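Local coordinates for ABC transporter, substrate binding protein (Polyamine) (Agrobacterium tumefaciens, PDB 4EUO) that binds gamma-aminobutanoic acid selectively in the periplasm and, as the solute-binding protein of an ABC transporter, probably delivers it for uptake, at residues Leu228-Gly233 against Asp238-Phe243; Thr248-Gln253 against Ala270-Pro275. All coordinates share one frame; numbering follows the deposited sequence.

Contact 1 (Leu228-Gly233 against Asp238-Phe243)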
loop_
_atom_site.group_PDB
_atom_site.type_symbol
_atom_site.label_atom_id
_atom_site.label_comp_id
_atom_site.label_asym_id
_atom_site.label_seq_id
_atom_site.Cartn_x
_atom_site.Cartn_y
_atom_site.Cartn_z
ATOM N N LEU A 228 -7.167 -4.026 7.004
ATOM C CA LEU A 228 -7.511 -3.444 8.317
ATOM C C LEU A 228 -7.394 -4.546 9.343
ATOM O O LEU A 228 -7.867 -5.670 9.133
ATOM C CB LEU A 228 -8.922 -2.870 8.344
ATOM C CG LEU A 228 -9.168 -1.755 7.353
ATOM C CD1 LEU A 228 -10.592 -1.249 7.467
ATOM C CD2 LEU A 228 -8.170 -0.571 7.528
ATOM N N VAL A 229 -6.677 -4.225 10.448
ATOM C CA VAL A 229 -6.447 -5.134 11.561
ATOM C C VAL A 229 -6.691 -4.425 12.872
ATOM O O VAL A 229 -6.757 -3.192 12.926
ATOM C CB VAL A 229 -5.027 -5.730 11.515
ATOM C CG1 VAL A 229 -4.808 -6.497 10.220
ATOM C CG2 VAL A 229 -3.944 -4.658 11.681
ATOM N N VAL A 230 -6.824 -5.244 13.927
ATOM C CA VAL A 230 -7.080 -4.745 15.275
ATOM C C VAL A 230 -5.993 -5.262 16.187
ATOM O O VAL A 230 -5.911 -6.458 16.418
ATOM C CB VAL A 230 -8.465 -5.237 15.741
ATOM C CG1 VAL A 230 -8.726 -4.775 17.182
ATOM C CG2 VAL A 230 -9.565 -4.740 14.822
ATOM N N PRO A 231 -5.118 -4.383 16.697
ATOM C CA PRO A 231 -4.039 -4.886 17.565
ATOM C C PRO A 231 -4.546 -5.610 18.815
ATOM O O PRO A 231 -5.512 -5.149 19.437
ATOM C CB PRO A 231 -3.243 -3.634 17.919
ATOM C CG PRO A 231 -3.507 -2.704 16.768
ATOM C CD PRO A 231 -4.972 -2.951 16.427
ATOM N N LYS A 232 -3.877 -6.692 19.183
ATOM C CA LYS A 232 -4.238 -7.494 20.352
ATOM C C LYS A 232 -4.097 -6.660 21.627
ATOM O O LYS A 232 -3.009 -6.171 21.948
ATOM C CB LYS A 232 -3.314 -8.704 20.420
ATOM C CG LYS A 232 -3.753 -9.691 21.534
ATOM C CD LYS A 232 -3.339 -11.121 21.262
ATOM C CE LYS A 232 -4.081 -12.109 22.136
ATOM N NZ LYS A 232 -5.450 -12.389 21.625
ATOM N N GLY A 233 -5.215 -6.520 22.340
ATOM C CA GLY A 233 -5.239 -5.727 23.566
ATOM C C GLY A 233 -5.916 -4.386 23.451
ATOM O O GLY A 233 -5.900 -3.611 24.411
ATOM N N ASP A 238 -14.982 -4.077 20.493
ATOM C CA ASP A 238 -16.263 -4.085 19.782
ATOM C C ASP A 238 -16.382 -2.919 18.810
ATOM O O ASP A 238 -16.822 -3.115 17.676
ATOM C CB ASP A 238 -17.452 -4.112 20.783
ATOM C CG ASP A 238 -17.527 -5.387 21.601
ATOM O OD1 ASP A 238 -16.936 -6.405 21.176
ATOM O OD2 ASP A 238 -18.200 -5.377 22.658
ATOM N N ALA A 239 -15.942 -1.727 19.218
ATOM C CA ALA A 239 -15.990 -0.531 18.387
ATOM C C ALA A 239 -15.074 -0.705 17.158
ATOM O O ALA A 239 -15.447 -0.284 16.063
ATOM C CB ALA A 239 -15.569 0.696 19.184
ATOM N N ALA A 240 -13.918 -1.379 17.343
ATOM C CA ALA A 240 -12.965 -1.621 16.244
ATOM C C ALA A 240 -13.601 -2.507 15.183
ATOM O O ALA A 240 -13.474 -2.220 13.976
ATOM C CB ALA A 240 -11.706 -2.265 16.793
ATOM N N MET A 241 -14.322 -3.558 15.616
ATOM C CA MET A 241 -14.991 -4.443 14.672
ATOM C C MET A 241 -16.079 -3.710 13.911
ATOM O O MET A 241 -16.205 -3.899 12.691
ATOM C CB MET A 241 -15.567 -5.689 15.377
ATOM C CG MET A 241 -14.569 -6.480 16.161
ATOM S SD MET A 241 -13.172 -7.048 15.136
ATOM C CE MET A 241 -11.993 -7.442 16.450
ATOM N N LYS A 242 -16.833 -2.825 14.590
ATOM C CA LYS A 242 -17.850 -2.020 13.926
ATOM C C LYS A 242 -17.232 -1.054 12.929
ATOM O O LYS A 242 -17.801 -0.790 11.855
ATOM C CB LYS A 242 -18.713 -1.259 14.956
ATOM C CG LYS A 242 -19.636 -2.169 15.761
ATOM C CD LYS A 242 -20.375 -1.362 16.820
ATOM C CE LYS A 242 -21.213 -2.246 17.709
ATOM N NZ LYS A 242 -21.812 -1.472 18.825
ATOM N N PHE A 243 -16.034 -0.519 13.268
ATOM C CA PHE A 243 -15.379 0.412 12.369
ATOM C C PHE A 243 -14.936 -0.320 11.099
ATOM O O PHE A 243 -15.134 0.222 9.997
ATOM C CB PHE A 243 -14.176 1.071 13.069
ATOM C CG PHE A 243 -13.474 2.075 12.180
ATOM C CD1 PHE A 243 -13.915 3.385 12.099
ATOM C CD2 PHE A 243 -12.431 1.681 11.346
ATOM C CE1 PHE A 243 -13.289 4.307 11.255
ATOM C CE2 PHE A 243 -11.802 2.603 10.502
ATOM C CZ PHE A 243 -12.251 3.897 10.431
#

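Contact 2 (Thr248-Gln253 against Ala270-Pro275)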
loop_
_atom_site.group_PDB
_atom_site.type_symbol
_atom_site.label_atom_id
_atom_site.label_comp_id
_atom_site.label_asym_id
_atom_site.label_seq_id
_atom_site.Cartn_x
_atom_site.Cartn_y
_atom_site.Cartn_z
ATOM N N THR A 248 -15.309 -1.081 5.334
ATOM C CA THR A 248 -15.312 -2.040 4.232
ATOM C C THR A 248 -16.674 -2.208 3.567
ATOM O O THR A 248 -16.795 -3.016 2.632
ATOM C CB THR A 248 -14.718 -3.378 4.623
ATOM O OG1 THR A 248 -15.541 -3.989 5.624
ATOM C CG2 THR A 248 -13.281 -3.263 5.121
ATOM N N SER A 249 -17.674 -1.407 4.007
ATOM C CA SER A 249 -18.994 -1.451 3.371
ATOM C C SER A 249 -18.937 -0.732 2.001
ATOM O O SER A 249 -18.002 0.008 1.688
ATOM C CB SER A 249 -20.061 -0.878 4.296
ATOM O OG SER A 249 -19.850 0.492 4.563
ATOM N N ALA A 250 -19.951 -0.970 1.155
ATOM C CA ALA A 250 -19.926 -0.543 -0.227
ATOM C C ALA A 250 -19.759 0.924 -0.461
ATOM O O ALA A 250 -18.876 1.313 -1.226
ATOM C CB ALA A 250 -21.160 -1.057 -0.968
ATOM N N GLN A 251 -20.610 1.746 0.172
ATOM C CA GLN A 251 -20.508 3.184 -0.046
ATOM C C GLN A 251 -19.203 3.754 0.510
ATOM O O GLN A 251 -18.577 4.571 -0.155
ATOM C CB GLN A 251 -21.733 3.946 0.523
ATOM C CG GLN A 251 -21.839 5.389 0.029
ATOM C CD GLN A 251 -22.060 5.532 -1.456
ATOM O OE1 GLN A 251 -23.074 5.083 -2.015
ATOM N NE2 GLN A 251 -21.140 6.202 -2.121
ATOM N N ALA A 252 -18.814 3.329 1.725
ATOM C CA ALA A 252 -17.572 3.759 2.369
ATOM C C ALA A 252 -16.366 3.408 1.480
ATOM O O ALA A 252 -15.477 4.247 1.321
ATOM C CB ALA A 252 -17.441 3.102 3.728
ATOM N N GLN A 253 -16.379 2.220 0.853
ATOM C CA GLN A 253 -15.272 1.827 -0.022
ATOM C C GLN A 253 -15.282 2.637 -1.329
ATOM O O GLN A 253 -14.226 3.051 -1.850
ATOM C CB GLN A 253 -15.338 0.342 -0.308
ATOM C CG GLN A 253 -14.774 -0.494 0.828
ATOM C CD GLN A 253 -13.258 -0.458 0.804
ATOM O OE1 GLN A 253 -12.663 -0.661 -0.253
ATOM N NE2 GLN A 253 -12.608 -0.202 1.957
ATOM N N ALA A 270 -17.925 -0.601 -7.040
ATOM C CA ALA A 270 -17.670 -0.059 -8.386
ATOM C C ALA A 270 -18.891 0.600 -9.018
ATOM O O ALA A 270 -18.799 1.712 -9.549
ATOM C CB ALA A 270 -17.120 -1.135 -9.314
ATOM N N LYS A 271 -20.032 -0.044 -8.869
ATOM C CA LYS A 271 -21.296 0.440 -9.413
ATOM C C LYS A 271 -21.768 1.791 -8.840
ATOM O O LYS A 271 -22.602 2.457 -9.454
ATOM C CB LYS A 271 -22.367 -0.635 -9.267
ATOM C CG LYS A 271 -22.816 -0.895 -7.854
ATOM C CD LYS A 271 -23.873 -1.960 -7.881
ATOM C CE LYS A 271 -24.374 -2.343 -6.532
ATOM N NZ LYS A 271 -25.056 -3.662 -6.595
ATOM N N LEU A 272 -21.234 2.199 -7.678
ATOM C CA LEU A 272 -21.609 3.453 -7.032
ATOM C C LEU A 272 -20.736 4.595 -7.482
ATOM O O LEU A 272 -21.011 5.761 -7.179
ATOM C CB LEU A 272 -21.515 3.312 -5.497
ATOM C CG LEU A 272 -22.258 2.164 -4.839
ATOM C CD1 LEU A 272 -21.901 2.075 -3.338
ATOM C CD2 LEU A 272 -23.792 2.300 -4.990
ATOM N N MET A 273 -19.670 4.271 -8.189
ATOM C CA MET A 273 -18.727 5.288 -8.587
ATOM C C MET A 273 -18.994 5.870 -9.938
ATOM O O MET A 273 -19.675 5.262 -10.769
ATOM C CB MET A 273 -17.296 4.731 -8.526
ATOM C CG MET A 273 -16.895 4.250 -7.139
ATOM S SD MET A 273 -15.236 3.573 -7.152
ATOM C CE MET A 273 -14.298 5.092 -7.580
ATOM N N ASP A 274 -18.425 7.062 -10.163
ATOM C CA ASP A 274 -18.447 7.732 -11.450
ATOM C C ASP A 274 -17.644 6.818 -12.399
ATOM O O ASP A 274 -16.487 6.479 -12.097
ATOM C CB ASP A 274 -17.773 9.116 -11.319
ATOM C CG ASP A 274 -17.718 9.986 -12.567
ATOM O OD1 ASP A 274 -17.703 9.429 -13.688
ATOM O OD2 ASP A 274 -17.618 11.218 -12.421
ATOM N N PRO A 275 -18.253 6.351 -13.514
ATOM C CA PRO A 275 -17.522 5.477 -14.454
ATOM C C PRO A 275 -16.183 6.032 -14.935
ATOM O O PRO A 275 -15.239 5.266 -15.122
ATOM C CB PRO A 275 -18.512 5.303 -15.615
ATOM C CG PRO A 275 -19.853 5.539 -15.001
ATOM C CD PRO A 275 -19.622 6.632 -14.001
HETATM O O HOH W 1 -20.535 7.119 -4.864
#

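Contact 1 (Leu228-Gly233 against Asp238-Phe243)
In the strand-to-helix return that follows strand 215-229 of this periplasmic binding protein, V230 packs against A240 and M241 of helix 237-247. V230 lies close to the strand, and its CB is directed toward the helix. Both of its methyls straddle one methyl of the helix: CG2 of V230 lies 3.8 Å from CB of A240, and V230 CG1 stands 3.9 Å from the same A240 CB. The small alanine lets the two backbones come close, with V230 CA only 6.7 Å from A240 CA. One methyl also has a second neighbour, since V230 CG2 is 4.0 Å from CE of M241. The first side-chain bond of that methionine heads away from the 228-233 segment, but its chain bends at chi2 (-58°), which swings CE back onto V230 CG2. No hydrogen bond joins the segments; the contact is wholly apolar and all three residues are buried. Backbone bonds tie V230 to E74 and K232 to L72, and the E74 carboxylate accepts a bond from G233 N. The apolar patch continues around the helix, with A240 resting on V56 of strand 56-60 and V230 also touching I244, one turn on from A240. A helix packed by apolar side chains on the sheet, as here, is found in the layered alpha/beta lobes of the periplasmic binding protein fold.

Contact 2 (Thr248-Gln253 against Ala270-Pro275)
L272 reaches from a short 3-10 turn, 270-272, onto the first turn of helix 250-260, a surface example of a connection folding back on the helix it has just left. From CB, which points toward the helix, the side chain continues with CG anti to the carbonyl carbon (chi1 -53°). At the branch, CG itself is 4.1 Å from OE1 of Q251. CD1 then rests against A250 and Q251 at the start of the helix: it lies 4.0 Å from A250 CB, 3.8 Å from A250 O and 3.7 Å from Q251 CA. The amide of Q251 approaches the same methyl, its OE1 3.5 Å from L272 CD1, a van der Waals approach without a hydrogen bond. Within the two segments, CD2 approaches the same amide oxygen; L272 also touches A254. Q251 starts with CG anti to its own backbone nitrogen and then folds at chi2 (64°), which brings the amide back beside the leucine. Its NE2 bonds to OD1 of D255, one turn along the helix, which should help hold the amide in this pose. A250 O accepts a bond from the hydroxyl of S269, a polar link just before the 3-10 turn, and M273 N closes that turn on A270 O. The backbone of L272 is reached through solvent: one water accepts from Q251 NE2 at 3.0 Å and donates to L272 O at 2.7 Å.

Followed from the N terminus, the chain closes contact 1 first, leaving strand 215-229 and returning after a short loop as helix 237-247. Only when that contact is complete does contact 2 open: helix 250-260 follows directly, and the longer connection after it comes back at 270-275 to the helix's own start. The two loops are therefore in series, neither nested nor crossed, with centres about 22 Å apart. They still meet at one point, where L228 CD1 packs 4.1 Å from T248 CG2. Contact 1 joins helix 237-247 to the chain around strand 215-229, while contact 2 joins helix 250-260 to the connection leading to helix 275-278.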